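Pseudoperoxidase (Leishmania major, PDB 5VIA) binds heme b with protein ligands on both sides of the iron in a peroxidase-family fold, though its peroxidase activity remains uncertain. Local coordinates at residues T40-A45 against S59-R64; G50-T55 against P122-P127; H165-G170 against N209-T214; L201-T206 against T214-L219. One frame throughout, in Å; residues are numbered along the deposited sequence.

Interaction 1: residues T40-A45 against S59-R64. With HEM (protoporphyrin IX containing Fe), chain B.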
# COMPACT_ATOMS: atom_id res chain seq x y z
N THR A 40 5.12 -1.33 0.07
CA THR A 40 5.98 -2.00 -0.89
C THR A 40 5.24 -2.99 -1.80
O THR A 40 5.61 -3.16 -2.96
CB THR A 40 7.12 -2.70 -0.17
OG1 THR A 40 7.85 -1.72 0.59
CG2 THR A 40 8.07 -3.32 -1.15
N ALA A 41 4.19 -3.63 -1.30
CA ALA A 41 3.44 -4.55 -2.15
C ALA A 41 2.77 -3.77 -3.27
O ALA A 41 2.68 -4.26 -4.40
CB ALA A 41 2.41 -5.31 -1.35
N PHE A 42 2.29 -2.57 -2.94
CA PHE A 42 1.71 -1.68 -3.94
C PHE A 42 2.76 -1.10 -4.89
O PHE A 42 2.55 -1.07 -6.11
CB PHE A 42 0.87 -0.56 -3.29
CG PHE A 42 0.46 0.53 -4.25
CD1 PHE A 42 -0.28 0.22 -5.39
CD2 PHE A 42 0.81 1.85 -4.03
CE1 PHE A 42 -0.66 1.22 -6.29
CE2 PHE A 42 0.44 2.85 -4.91
CZ PHE A 42 -0.30 2.53 -6.05
N VAL A 43 3.88 -0.63 -4.34
CA VAL A 43 4.97 -0.14 -5.18
C VAL A 43 5.33 -1.18 -6.25
O VAL A 43 5.42 -0.86 -7.44
CB VAL A 43 6.23 0.20 -4.33
CG1 VAL A 43 7.34 0.69 -5.20
CG2 VAL A 43 5.90 1.25 -3.27
N LEU A 44 5.51 -2.43 -5.83
CA LEU A 44 5.94 -3.48 -6.75
C LEU A 44 4.88 -3.74 -7.81
O LEU A 44 5.18 -3.81 -8.99
CB LEU A 44 6.26 -4.76 -5.98
CG LEU A 44 7.53 -4.65 -5.11
CD1 LEU A 44 7.74 -5.91 -4.29
CD2 LEU A 44 8.75 -4.37 -5.98
N ALA A 45 3.63 -3.85 -7.38
CA ALA A 45 2.53 -4.13 -8.29
C ALA A 45 2.31 -2.98 -9.26
O ALA A 45 2.05 -3.21 -10.44
CB ALA A 45 1.26 -4.40 -7.51
N SER A 59 0.60 8.71 -6.67
CA SER A 59 0.39 7.65 -5.69
C SER A 59 1.67 7.46 -4.92
O SER A 59 2.68 8.10 -5.23
CB SER A 59 0.03 6.33 -6.38
OG SER A 59 1.20 5.73 -6.91
N CYS A 60 1.65 6.57 -3.93
CA CYS A 60 2.87 6.31 -3.16
C CYS A 60 3.73 5.21 -3.79
O CYS A 60 4.63 4.68 -3.14
CB CYS A 60 2.55 5.97 -1.71
SG CYS A 60 1.59 4.45 -1.55
N ALA A 61 3.48 4.90 -5.06
CA ALA A 61 4.32 3.94 -5.78
C ALA A 61 5.67 4.53 -6.15
O ALA A 61 6.18 4.28 -7.24
CB ALA A 61 3.58 3.43 -7.05
N VAL A 62 6.24 5.34 -5.26
CA VAL A 62 7.57 5.88 -5.52
C VAL A 62 8.60 4.92 -4.97
O VAL A 62 8.30 4.12 -4.08
CB VAL A 62 7.75 7.32 -4.94
CG1 VAL A 62 6.71 8.28 -5.51
CG2 VAL A 62 7.71 7.31 -3.42
N VAL A 63 9.82 4.98 -5.48
CA VAL A 63 10.86 4.05 -5.09
C VAL A 63 11.56 4.53 -3.82
O VAL A 63 12.36 3.80 -3.22
CB VAL A 63 11.88 3.88 -6.22
CG1 VAL A 63 12.76 5.11 -6.33
CG2 VAL A 63 12.73 2.66 -5.98
N ARG A 64 11.25 5.75 -3.41
CA ARG A 64 11.94 6.39 -2.29
C ARG A 64 11.45 5.87 -0.94
O ARG A 64 10.31 5.41 -0.81
CB ARG A 64 11.81 7.91 -2.37
CG ARG A 64 12.31 8.54 -3.68
CD ARG A 64 12.27 10.08 -3.66
NE ARG A 64 10.91 10.58 -3.41
CZ ARG A 64 10.04 10.92 -4.37
NH1 ARG A 64 10.38 10.82 -5.65
NH2 ARG A 64 8.83 11.36 -4.05
CHA HEM B . 1.54 6.02 2.26
CHB HEM B . -0.80 8.34 -1.32
CHC HEM B . -2.24 4.01 -2.97
CHD HEM B . -0.52 1.79 1.02
C1A HEM B . 1.09 6.98 1.39
C2A HEM B . 1.52 8.36 1.41
C3A HEM B . 0.89 9.01 0.43
C4A HEM B . 0.02 8.05 -0.25
CMA HEM B . 1.04 10.50 0.09
CAA HEM B . 2.57 8.96 2.38
CBA HEM B . 3.91 8.46 1.81
CGA HEM B . 5.11 8.92 2.62
O1A HEM B . 5.32 10.15 2.71
O2A HEM B . 5.86 8.05 3.14
C1B HEM B . -1.39 7.38 -2.12
C2B HEM B . -2.18 7.60 -3.31
C3B HEM B . -2.57 6.41 -3.79
C4B HEM B . -2.07 5.38 -2.89
CMB HEM B . -2.48 8.97 -3.92
CAB HEM B . -3.44 6.24 -5.07
CBB HEM B . -3.38 5.15 -5.83
C1C HEM B . -1.92 3.03 -2.05
C2C HEM B . -2.24 1.60 -2.14
C3C HEM B . -1.75 0.99 -1.02
C4C HEM B . -1.12 2.02 -0.20
CMC HEM B . -2.99 0.95 -3.34
CAC HEM B . -1.74 -0.48 -0.55
CBC HEM B . -2.15 -1.50 -1.31
C1D HEM B . 0.18 2.72 1.74
C2D HEM B . 0.83 2.47 3.02
C3D HEM B . 1.47 3.79 3.41
C4D HEM B . 1.15 4.71 2.33
CMD HEM B . 0.86 1.15 3.81
CAD HEM B . 2.31 4.08 4.68
CBD HEM B . 3.75 3.71 4.29
CGD HEM B . 4.72 3.97 5.42
O1D HEM B . 5.96 3.90 5.18
O2D HEM B . 4.24 4.25 6.55
NA HEM B . 0.17 6.82 0.36
NB HEM B . -1.35 6.02 -1.88
NC HEM B . -1.24 3.25 -0.84
ND HEM B . 0.38 4.05 1.38
FE HEM B . -0.46 5.06 -0.28

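Interaction 2: residues G50-T55 against P122-P127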
# COMPACT_ATOMS: atom_id res chain seq x y z
N GLY A 50 3.12 -0.77 -14.86
CA GLY A 50 3.54 0.35 -15.69
C GLY A 50 3.21 1.69 -15.08
O GLY A 50 3.21 2.71 -15.78
N PHE A 51 2.95 1.71 -13.77
CA PHE A 51 2.66 2.95 -13.08
C PHE A 51 3.67 3.27 -11.96
O PHE A 51 3.24 3.62 -10.85
CB PHE A 51 1.25 2.91 -12.48
CG PHE A 51 0.15 2.79 -13.52
CD1 PHE A 51 -0.19 3.88 -14.31
CD2 PHE A 51 -0.56 1.61 -13.67
CE1 PHE A 51 -1.20 3.78 -15.26
CE2 PHE A 51 -1.58 1.50 -14.61
CZ PHE A 51 -1.90 2.58 -15.41
N PRO A 52 4.99 3.18 -12.24
CA PRO A 52 5.89 3.64 -11.19
C PRO A 52 5.66 5.13 -10.99
O PRO A 52 5.49 5.84 -11.99
CB PRO A 52 7.28 3.41 -11.79
CG PRO A 52 7.08 3.52 -13.28
CD PRO A 52 5.71 2.90 -13.50
N ALA A 53 5.66 5.61 -9.75
CA ALA A 53 5.40 7.03 -9.50
C ALA A 53 6.67 7.82 -9.24
O ALA A 53 7.63 7.30 -8.67
CB ALA A 53 4.42 7.21 -8.33
N GLU A 54 6.65 9.08 -9.65
CA GLU A 54 7.73 10.01 -9.38
C GLU A 54 7.29 10.93 -8.24
O GLU A 54 8.12 11.41 -7.45
CB GLU A 54 8.03 10.81 -10.64
CG GLU A 54 9.42 11.40 -10.69
CD GLU A 54 10.49 10.39 -10.33
OE1 GLU A 54 10.51 9.28 -10.91
OE2 GLU A 54 11.30 10.71 -9.44
N THR A 55 5.98 11.14 -8.14
CA THR A 55 5.41 12.05 -7.13
C THR A 55 4.21 11.44 -6.41
O THR A 55 3.39 10.73 -7.02
CB THR A 55 5.02 13.40 -7.79
OG1 THR A 55 4.39 14.25 -6.84
CG2 THR A 55 4.06 13.17 -8.96
N PRO A 122 11.99 -1.65 -16.53
CA PRO A 122 10.92 -0.81 -15.98
C PRO A 122 10.13 -0.14 -17.11
O PRO A 122 10.72 0.26 -18.11
CB PRO A 122 11.70 0.27 -15.18
CG PRO A 122 13.06 -0.33 -14.93
CD PRO A 122 13.34 -1.21 -16.11
N THR A 123 8.82 -0.07 -16.98
CA THR A 123 8.00 0.57 -18.00
C THR A 123 7.19 1.67 -17.34
O THR A 123 6.87 1.57 -16.16
CB THR A 123 6.98 -0.42 -18.59
OG1 THR A 123 6.25 -1.01 -17.51
CG2 THR A 123 7.67 -1.50 -19.40
N ARG A 124 6.87 2.71 -18.09
CA ARG A 124 5.99 3.75 -17.58
C ARG A 124 4.94 4.02 -18.64
O ARG A 124 5.26 4.43 -19.76
CB ARG A 124 6.78 5.02 -17.23
CG ARG A 124 5.95 6.28 -17.04
CD ARG A 124 5.22 6.29 -15.72
NE ARG A 124 4.37 7.48 -15.58
CZ ARG A 124 3.53 7.68 -14.56
NH1 ARG A 124 3.45 6.79 -13.59
NH2 ARG A 124 2.79 8.78 -14.52
N ASN A 125 3.68 3.73 -18.31
CA ASN A 125 2.58 4.04 -19.21
C ASN A 125 2.51 5.54 -19.49
O ASN A 125 2.90 6.36 -18.64
CB ASN A 125 1.28 3.55 -18.58
CG ASN A 125 1.27 2.05 -18.39
OD1 ASN A 125 1.88 1.32 -19.18
ND2 ASN A 125 0.62 1.59 -17.34
N ILE A 126 2.02 5.90 -20.66
CA ILE A 126 1.93 7.30 -21.06
C ILE A 126 0.46 7.71 -21.18
O ILE A 126 -0.30 7.06 -21.90
CB ILE A 126 2.63 7.51 -22.41
CG1 ILE A 126 4.11 7.15 -22.30
CG2 ILE A 126 2.45 8.95 -22.91
CD1 ILE A 126 4.81 6.99 -23.64
N PRO A 127 0.05 8.78 -20.48
CA PRO A 127 -1.35 9.22 -20.53
C PRO A 127 -1.80 9.58 -21.94
O PRO A 127 -0.98 9.96 -22.78
CB PRO A 127 -1.34 10.46 -19.64
CG PRO A 127 -0.27 10.16 -18.62
CD PRO A 127 0.82 9.50 -19.44

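Interaction 3: residues H165-G170 against N209-T214. With HEM (protoporphyrin IX containing Fe), chain B.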
# COMPACT_ATOMS: atom_id res chain seq x y z
N HIS A 165 6.76 10.59 5.17
CA HIS A 165 8.21 10.72 5.33
C HIS A 165 8.79 11.86 4.48
O HIS A 165 8.29 12.16 3.39
CB HIS A 165 8.91 9.40 4.99
CG HIS A 165 8.40 8.24 5.77
ND1 HIS A 165 7.19 7.63 5.50
CD2 HIS A 165 8.92 7.58 6.85
CE1 HIS A 165 7.00 6.64 6.35
NE2 HIS A 165 8.03 6.59 7.18
N GLU A 166 9.84 12.49 4.99
CA GLU A 166 10.42 13.66 4.33
C GLU A 166 11.05 13.35 2.97
O GLU A 166 11.06 14.20 2.08
CB GLU A 166 11.42 14.36 5.26
CG GLU A 166 10.95 15.76 5.75
CD GLU A 166 11.44 16.10 7.14
OE1 GLU A 166 12.09 15.23 7.76
OE2 GLU A 166 11.19 17.24 7.61
N ASN A 167 11.54 12.12 2.79
CA ASN A 167 12.15 11.73 1.51
C ASN A 167 11.18 11.08 0.53
O ASN A 167 11.59 10.65 -0.56
CB ASN A 167 13.40 10.86 1.72
CG ASN A 167 13.10 9.56 2.45
OD1 ASN A 167 12.01 9.37 2.98
ND2 ASN A 167 14.09 8.68 2.52
N VAL A 168 9.90 11.00 0.91
CA VAL A 168 8.85 10.45 0.06
C VAL A 168 7.86 11.55 -0.33
O VAL A 168 7.80 11.97 -1.48
CB VAL A 168 8.13 9.30 0.77
CG1 VAL A 168 7.04 8.68 -0.13
CG2 VAL A 168 9.14 8.24 1.20
N SER A 169 7.08 12.02 0.64
CA SER A 169 6.12 13.09 0.38
C SER A 169 6.71 14.48 0.59
O SER A 169 6.21 15.46 0.05
CB SER A 169 4.89 12.94 1.28
OG SER A 169 4.26 11.70 1.02
N GLY A 170 7.77 14.56 1.39
CA GLY A 170 8.42 15.83 1.65
C GLY A 170 8.07 16.41 3.00
O GLY A 170 8.47 17.54 3.32
N ASN A 209 13.90 17.59 2.92
CA ASN A 209 13.10 16.96 1.86
C ASN A 209 13.71 17.08 0.45
O ASN A 209 12.99 17.03 -0.56
CB ASN A 209 11.63 17.44 1.87
CG ASN A 209 11.49 18.94 1.59
OD1 ASN A 209 12.41 19.59 1.08
ND2 ASN A 209 10.31 19.49 1.90
N LYS A 210 15.03 17.20 0.39
CA LYS A 210 15.74 17.38 -0.88
C LYS A 210 15.59 16.20 -1.84
O LYS A 210 15.78 16.38 -3.04
CB LYS A 210 17.23 17.63 -0.64
CG LYS A 210 17.54 18.92 0.09
CD LYS A 210 18.93 18.88 0.70
CE LYS A 210 19.76 20.07 0.27
NZ LYS A 210 20.09 19.99 -1.18
N GLU A 211 15.26 15.02 -1.33
CA GLU A 211 15.08 13.84 -2.19
C GLU A 211 13.80 13.93 -3.01
O GLU A 211 13.62 13.19 -3.99
CB GLU A 211 15.04 12.55 -1.35
CG GLU A 211 16.37 12.04 -0.84
CD GLU A 211 16.28 10.58 -0.43
OE1 GLU A 211 15.53 9.81 -1.09
OE2 GLU A 211 16.95 10.20 0.56
N VAL A 212 12.90 14.81 -2.60
CA VAL A 212 11.65 15.02 -3.32
C VAL A 212 11.88 16.18 -4.29
O VAL A 212 11.86 17.35 -3.90
CB VAL A 212 10.48 15.27 -2.36
CG1 VAL A 212 9.16 15.39 -3.11
CG2 VAL A 212 10.41 14.14 -1.34
N ALA A 213 12.12 15.83 -5.55
CA ALA A 213 12.57 16.79 -6.56
C ALA A 213 11.54 17.87 -6.80
O ALA A 213 11.86 19.05 -6.92
CB ALA A 213 12.88 16.05 -7.86
N THR A 214 10.28 17.44 -6.88
CA THR A 214 9.17 18.35 -7.05
C THR A 214 8.16 18.08 -5.93
O THR A 214 7.60 16.99 -5.83
CB THR A 214 8.53 18.20 -8.46
OG1 THR A 214 7.29 18.92 -8.51
CG2 THR A 214 8.29 16.74 -8.81
CHA HEM B . 1.54 6.02 2.26
CHB HEM B . -0.80 8.34 -1.32
CHC HEM B . -2.24 4.01 -2.97
CHD HEM B . -0.52 1.79 1.02
C1A HEM B . 1.09 6.98 1.39
C2A HEM B . 1.52 8.36 1.41
C3A HEM B . 0.89 9.01 0.43
C4A HEM B . 0.02 8.05 -0.25
CMA HEM B . 1.04 10.50 0.09
CAA HEM B . 2.57 8.96 2.38
CBA HEM B . 3.91 8.46 1.81
CGA HEM B . 5.11 8.92 2.62
O1A HEM B . 5.32 10.15 2.71
O2A HEM B . 5.86 8.05 3.14
C1B HEM B . -1.39 7.38 -2.12
C2B HEM B . -2.18 7.60 -3.31
C3B HEM B . -2.57 6.41 -3.79
C4B HEM B . -2.07 5.38 -2.89
CMB HEM B . -2.48 8.97 -3.92
CAB HEM B . -3.44 6.24 -5.07
CBB HEM B . -3.38 5.15 -5.83
C1C HEM B . -1.92 3.03 -2.05
C2C HEM B . -2.24 1.60 -2.14
C3C HEM B . -1.75 0.99 -1.02
C4C HEM B . -1.12 2.02 -0.20
CMC HEM B . -2.99 0.95 -3.34
CAC HEM B . -1.74 -0.48 -0.55
CBC HEM B . -2.15 -1.50 -1.31
C1D HEM B . 0.18 2.72 1.74
C2D HEM B . 0.83 2.47 3.02
C3D HEM B . 1.47 3.79 3.41
C4D HEM B . 1.15 4.71 2.33
CMD HEM B . 0.86 1.15 3.81
CAD HEM B . 2.31 4.08 4.68
CBD HEM B . 3.75 3.71 4.29
CGD HEM B . 4.72 3.97 5.42
O1D HEM B . 5.96 3.90 5.18
O2D HEM B . 4.24 4.25 6.55
NA HEM B . 0.17 6.82 0.36
NB HEM B . -1.35 6.02 -1.88
NC HEM B . -1.24 3.25 -0.84
ND HEM B . 0.38 4.05 1.38
FE HEM B . -0.46 5.06 -0.28

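Interaction 4: residues L201-T206 against T214-L219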
# COMPACT_ATOMS: atom_id res chain seq x y z
N LEU A 201 -2.65 22.06 1.39
CA LEU A 201 -1.43 22.09 2.19
C LEU A 201 -0.24 22.43 1.30
O LEU A 201 -0.03 21.78 0.27
CB LEU A 201 -1.19 20.74 2.87
CG LEU A 201 0.14 20.57 3.62
CD1 LEU A 201 0.16 21.40 4.88
CD2 LEU A 201 0.41 19.10 3.94
N THR A 202 0.52 23.44 1.68
CA THR A 202 1.74 23.76 0.95
C THR A 202 2.88 22.98 1.57
O THR A 202 3.15 23.12 2.76
CB THR A 202 2.06 25.25 1.01
OG1 THR A 202 1.06 25.99 0.31
CG2 THR A 202 3.42 25.52 0.36
N VAL A 203 3.55 22.16 0.77
CA VAL A 203 4.74 21.49 1.27
C VAL A 203 5.94 22.35 0.88
O VAL A 203 6.24 22.51 -0.30
CB VAL A 203 4.86 20.05 0.72
CG1 VAL A 203 6.09 19.37 1.27
CG2 VAL A 203 3.62 19.25 1.08
N ALA A 204 6.60 22.93 1.88
CA ALA A 204 7.74 23.82 1.65
C ALA A 204 9.03 23.05 1.41
O ALA A 204 9.23 21.96 1.96
CB ALA A 204 7.92 24.76 2.82
N ARG A 205 9.91 23.63 0.60
CA ARG A 205 11.27 23.13 0.43
C ARG A 205 12.02 23.30 1.75
O ARG A 205 12.06 24.40 2.28
CB ARG A 205 11.98 23.92 -0.67
CG ARG A 205 13.43 23.49 -0.89
CD ARG A 205 13.52 22.00 -1.16
NE ARG A 205 13.01 21.64 -2.48
CZ ARG A 205 12.66 20.41 -2.84
NH1 ARG A 205 12.76 19.41 -1.97
NH2 ARG A 205 12.20 20.18 -4.06
N THR A 206 12.58 22.22 2.28
CA THR A 206 13.43 22.30 3.48
C THR A 206 14.73 21.56 3.25
O THR A 206 14.92 20.91 2.21
CB THR A 206 12.77 21.65 4.73
OG1 THR A 206 12.78 20.22 4.58
CG2 THR A 206 11.33 22.14 4.92
N THR A 214 10.28 17.44 -6.88
CA THR A 214 9.17 18.35 -7.05
C THR A 214 8.16 18.08 -5.93
O THR A 214 7.60 16.99 -5.83
CB THR A 214 8.53 18.20 -8.46
OG1 THR A 214 7.29 18.92 -8.51
CG2 THR A 214 8.29 16.74 -8.81
N LEU A 215 7.97 19.07 -5.06
CA LEU A 215 7.10 18.88 -3.90
C LEU A 215 5.64 18.76 -4.33
O LEU A 215 5.21 19.42 -5.27
CB LEU A 215 7.29 20.02 -2.90
CG LEU A 215 8.69 20.02 -2.30
CD1 LEU A 215 8.93 21.25 -1.47
CD2 LEU A 215 8.89 18.78 -1.46
N PRO A 216 4.87 17.92 -3.63
CA PRO A 216 3.48 17.69 -4.05
C PRO A 216 2.61 18.93 -3.86
O PRO A 216 2.83 19.72 -2.92
CB PRO A 216 3.02 16.52 -3.16
CG PRO A 216 3.95 16.48 -2.02
CD PRO A 216 5.26 17.07 -2.49
N GLN A 217 1.64 19.09 -4.75
CA GLN A 217 0.81 20.29 -4.77
C GLN A 217 -0.65 19.99 -4.49
O GLN A 217 -1.46 20.91 -4.36
CB GLN A 217 0.93 20.97 -6.14
CG GLN A 217 2.36 21.25 -6.60
CD GLN A 217 2.41 21.97 -7.94
OE1 GLN A 217 1.41 22.02 -8.67
NE2 GLN A 217 3.56 22.53 -8.28
N THR A 218 -0.99 18.71 -4.41
CA THR A 218 -2.38 18.31 -4.28
C THR A 218 -2.68 17.75 -2.90
O THR A 218 -3.76 17.20 -2.66
CB THR A 218 -2.75 17.22 -5.32
OG1 THR A 218 -2.24 15.96 -4.87
CG2 THR A 218 -2.14 17.55 -6.68
N LEU A 219 -1.74 17.86 -1.98
CA LEU A 219 -2.00 17.35 -0.64
C LEU A 219 -2.97 18.28 0.09
O LEU A 219 -2.91 19.50 -0.07
CB LEU A 219 -0.72 17.16 0.17
CG LEU A 219 0.30 16.15 -0.36
CD1 LEU A 219 1.46 16.03 0.62
CD2 LEU A 219 -0.31 14.78 -0.63
O HOH W 1 0.44 19.74 -1.42
O HOH W 2 3.26 22.29 -2.08

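Interaction 1: residues T40-A45 against S59-R64
F42 and V43 pack one flank of helix 33-49 onto the loop S59-V62 directly above the heme, a wholly buried contact in which every touching residue is enclosed. F42 and V43 share it about equally. With CG anti to the backbone N (chi1 170°), the F42 ring is carried over the pyrrole C side of the porphyrin: F42 CD2 lies 3.6 Å from HEM C1C, and the methyl HEM CMC sits over one face, offset toward the rim. The CE2-CZ end of the ring also meets the loop. S59 OG approaches the edge at F42 CE2 and CZ, and A61 CB lies 3.8 Å from F42 CE2.

The sulfur of C60 also comes in at the ring edge, nearest CD2, 4.9 Å from the F42 ring centroid and 78° off the ring normal, a sulfur-aromatic contact. The same atom is an axial ligand, C60 SG to HEM FE being 2.5 Å, with H159 NE2 as the other axial ligand. R39 stands one turn before F42 and V43 on helix 33-49, an arrangement consistent with the distal helix of heme peroxidases; a cysteine sulfur then occupies what would be the distal side.

The loop is shaped by an ST turn, in which A61 N donates to S59 OG at 3.1 Å and 162°. The nearest partners of V43 are backbone oxygens, with A61 CA close behind: V43 CG2 is 3.7 Å from C60 O, and V43 CG1 is equally far from V62 O. R39 NH1 donates to both of these carbonyls, giving them their polar partner from the same helix.

Interaction 2: residues G50-T55 against P122-P127
G50 O is approached by several groups of the segment P122-P127. The sound bond is N125 N to G50 O, 2.8 Å with an angle of 173° at the hydrogen, the donor lying in the carbonyl plane. R124 CA adds a CA-H...O contact to the same oxygen at 3.5 Å. In return, G50 CA makes one to T123 O, so the two backbones meet through both carbonyls. G50 ends helix 33-49 in a Schellman motif, its positive phi of 96° turning the chain toward F51 and P52.

N125 then crosses to the aromatic side. Its ND2 stands 3.3 Å above the F51 ring plane, offset toward the rim at CZ, with ring and amide planes 82° apart. That nitrogen donates to A49 O, which fixes the amide over the ring, while F135 meets F51 edge-to-face.

On the other flank, P52 CD rests 3.2 Å from T123 O. The R124 chain, bent at chi2, runs past the proline ring with its CD 4.1 Å from P52 CD. R124 NH1 ends 2.8 Å from P52 O, and NH2 forms a salt bridge with E58 OE2. A positive guanidinium beside a carbonyl and a carboxylate would be favoured electrostatically, so this charge probably binds the loop after the helix to the distant segment, alongside the neutral backbone bond at G50.

Interaction 3: residues H165-G170 against N209-T214
N209 reaches G170 because its chi1 of 63° sets CG between its own N and carbonyl carbon, facing the loop H165-G170. From there N209 ND2 donates to G170 O at 3.0 Å and 167°. The bond falls on a lone pair of the carbonyl, and the oxygen lies only 5° out of the N209 amide plane. ND2 gives its other hydrogen bond to A204 O, while OD1 accepts from T206 N and R205 NH1, so the whole amide is gripped.

N209 opens a type I turn that ends at V212, whose CG2 methyl, anti to the carbonyl carbon, is set against the loop backbone. V212 CG2 lies 3.4 Å from V168 O and 3.5 Å from E166 O. R64 NH2 bonds V168 O and R64 NE bonds N167 O, so the carbonyls of V168 and N167 have polar partners. Farther out, N167 and E211 run side by side in the same direction, with N167 CB 3.6 Å from E211 CD.

The reverse side of the loop, which follows the axial ligand H159 in the chain, holds a heme propionate. H165 ND1 donates in the ring plane to HEM O2A at 2.7 Å, H165 N to HEM O1A at 2.9 Å, and S169 OG to HEM O1A at an unusually short 2.5 Å. The loop is tightened internally by H165 O, which accepts from V168 N and G170 N. The donors around this carboxylate would be expected to stabilise its negative charge, and the N209 bond to G170 O lies on the same loop backbone that carries them.

Interaction 4: residues L201-T206 against T214-L219
V203 occupies the apolar centre, its two methyls spread between three side chains of T214-L219. V203 CG2 lies 3.9 Å from L219 CD1 and also reaches the ring of P216, while V203 CG1 is 4.0 Å from L215 CD2. L171 covers V203 and L219 as well.

L215 has the largest share of the contact. Its CG stands anti to the carbonyl carbon (chi1 -65°) and its CD1 anti to CA, which carries that methyl across to the facing backbone: L215 CD1 is 3.2 Å from V203 O and 3.3 Å from R205 N, a tight fit of a methyl against peptide atoms. The guanidinium of R205 closes this side, with L215 CG 3.8 Å above its plane and offset toward the rim. The bends at chi2 and chi3 fold the chain back over the leucine, and the charged end is held by V212 O and N209 OD1.

At the other end, L201 N donates to L219 O at 3.0 Å and 155°, the donor tilted 30° from the carbonyl plane. This bond lies next to the antiparallel strands 199-200 and 219-224. Beyond it the chains diverge and water fills in: one water donates to L201 O and P216 O and accepts from L219 N, and a second joins V203 N to P216 O at 2.7 Å from that oxygen. P216 O thus takes two water hydrogens, and past the single direct bond, waters link the backbones beside a leucine-valine core.

From the N terminus, interaction 1 joins helix 33-49 to the loop that follows it, closing a loop of 13 residues at the heme. Interaction 2 starts inside that loop and reaches forward to 122-127, so the two cross; A61 O and A53 N tie them together. Interactions 3 and 4 come later in the chain and also cross: 165-170 pairs with 209-214, 201-206 pairs with 214-219, and T214 belongs to both. The second pair links the propionate loop to the hairpin region between strands 199-200 and 219-224. R64 spans the gap between the pairs, bonding E54 O of interaction 2 and the carbonyls of N167 and V168 in interaction 3.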